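Transcriptional repressor PadR (Bacillus cereus, PDB 6JYI) acts as a PadR-like transcriptional regulator that binds DNA as a dimer and probably represses its target genes. Local coordinates at the interface of chains A and B. Numbering follows the deposited sequence. Chains: chain A/B, Transcriptional repressor PadR.

The interface of chains A and B. Residues chain A 103, 121, 164, 167-168, 171; chain B 152, 155-156.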
# COMPACT_ATOMS: atom_id res chain seq x y z
N LEU A 103 -3.11 -11.04 1.83
CA LEU A 103 -2.21 -11.83 1.01
C LEU A 103 -1.26 -12.70 1.86
O LEU A 103 -0.88 -13.78 1.42
CB LEU A 103 -1.45 -10.99 -0.00
CG LEU A 103 -2.33 -10.36 -1.09
CD1 LEU A 103 -1.55 -9.40 -2.00
CD2 LEU A 103 -3.01 -11.45 -1.91
N ILE A 121 -11.57 -14.92 1.39
CA ILE A 121 -11.63 -14.50 -0.01
C ILE A 121 -12.93 -13.73 -0.28
O ILE A 121 -12.92 -12.68 -0.92
CB ILE A 121 -11.45 -15.68 -1.01
CG1 ILE A 121 -9.99 -16.14 -1.02
CG2 ILE A 121 -11.86 -15.26 -2.44
CD1 ILE A 121 -9.78 -17.46 -1.73
N GLN A 164 -7.97 -7.35 -9.13
CA GLN A 164 -7.91 -8.16 -7.89
C GLN A 164 -9.21 -8.93 -7.65
O GLN A 164 -9.17 -10.10 -7.36
CB GLN A 164 -7.61 -7.31 -6.68
CG GLN A 164 -6.20 -6.75 -6.69
CD GLN A 164 -6.03 -5.62 -5.71
OE1 GLN A 164 -6.71 -5.59 -4.68
NE2 GLN A 164 -5.17 -4.66 -6.03
N THR A 167 -9.67 -11.82 -10.21
CA THR A 167 -8.76 -12.90 -9.86
C THR A 167 -9.28 -13.71 -8.69
O THR A 167 -9.33 -14.92 -8.74
CB THR A 167 -7.35 -12.38 -9.54
OG1 THR A 167 -6.76 -11.84 -10.72
CG2 THR A 167 -6.45 -13.50 -9.03
N LEU A 168 -9.75 -13.02 -7.65
CA LEU A 168 -10.23 -13.70 -6.46
C LEU A 168 -11.49 -14.51 -6.71
O LEU A 168 -11.61 -15.62 -6.19
CB LEU A 168 -10.42 -12.72 -5.29
CG LEU A 168 -9.12 -12.17 -4.71
CD1 LEU A 168 -9.43 -11.09 -3.69
CD2 LEU A 168 -8.25 -13.27 -4.08
N LYS A 171 -10.27 -17.71 -8.11
CA LYS A 171 -9.70 -18.56 -7.08
C LYS A 171 -10.81 -19.24 -6.26
O LYS A 171 -10.70 -20.42 -5.91
CB LYS A 171 -8.74 -17.78 -6.19
CG LYS A 171 -7.55 -17.17 -6.95
CD LYS A 171 -6.71 -18.25 -7.61
CE LYS A 171 -5.55 -17.66 -8.36
NZ LYS A 171 -4.65 -18.66 -8.96
N ILE B 152 -2.13 -17.59 -4.94
CA ILE B 152 -3.10 -16.50 -4.92
C ILE B 152 -2.39 -15.14 -4.85
O ILE B 152 -2.69 -14.23 -5.64
CB ILE B 152 -4.09 -16.65 -3.75
CG1 ILE B 152 -5.00 -17.83 -3.99
CG2 ILE B 152 -4.94 -15.38 -3.58
CD1 ILE B 152 -5.92 -18.18 -2.83
N ASP B 155 -0.65 -14.47 -8.24
CA ASP B 155 -1.61 -14.14 -9.29
C ASP B 155 -2.32 -12.80 -9.08
O ASP B 155 -2.62 -12.10 -10.05
CB ASP B 155 -2.66 -15.23 -9.41
CG ASP B 155 -2.11 -16.50 -10.03
OD1 ASP B 155 -0.99 -16.46 -10.56
OD2 ASP B 155 -2.85 -17.50 -10.04
N VAL B 156 -2.63 -12.46 -7.83
CA VAL B 156 -3.28 -11.18 -7.52
C VAL B 156 -2.32 -10.05 -7.89
O VAL B 156 -2.73 -9.03 -8.45
CB VAL B 156 -3.73 -11.08 -6.06
CG1 VAL B 156 -4.11 -9.63 -5.70
CG2 VAL B 156 -4.92 -11.98 -5.79
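A:Leu168 and B:Val156 meet in a helix-to-helix contact of a two-fold symmetric homodimer interface, where the C-terminal helix of one chain (148-178 in B) packs against its counterpart (148-175 in A); a twin patch, with the chains exchanged, joins the subunits a second time. B:Val156 gives up the most surface here, 71 Å², and its two methyl groups divide the work. CG1, anti to the backbone N (chi1 167°), meets A:Gln164 through the aliphatic part of that side chain, 3.7 Å from CG, the two side chains crossing at about a right angle. CG2, beside the backbone N, fits between two consecutive residues of the A helix: it lies 3.9 Å from A:Thr167 CG2 and 4.0 Å from A:Leu168 CD2. A:Thr167 thus contributes its methyl to the apolar layer. A:Leu103, from helix 101-107, approaches the same valine more loosely, with CD2 4.2 Å from B:Val156 CB.

One turn earlier on the B helix, B:Ile152 uses each branch differently. Its CG2 touches the same A:Leu168 CD2 at 4.0 Å, so this one leucine methyl bridges both B residues. Its CD1 meets A:Ile121 CD1 of helix 114-142 tip to tip at 4.1 Å, and its CG1 lies 4.0 Å from A:Lys171 CG, with CD equally near, the two side chains running past each other in opposite directions. The lysine bends at chi2 (-61°) and then extends, carrying NZ beyond the isoleucine to B:Asp155. There NZ forms a salt bridge and hydrogen bond with B:Asp155 OD2, meeting the lone pair directed away from the other carboxylate oxygen, but the pair is modelled too close for its length or fine geometry to be trusted. The ion pair flanks the apolar layer, alongside B:Ile152 and A:Thr167. The C-terminal helices thus carry the contact, with helix 101-107 a looser flank and helix 114-142 a marginal touch, supporting the dimer that probably positions the paired DNA-binding domains.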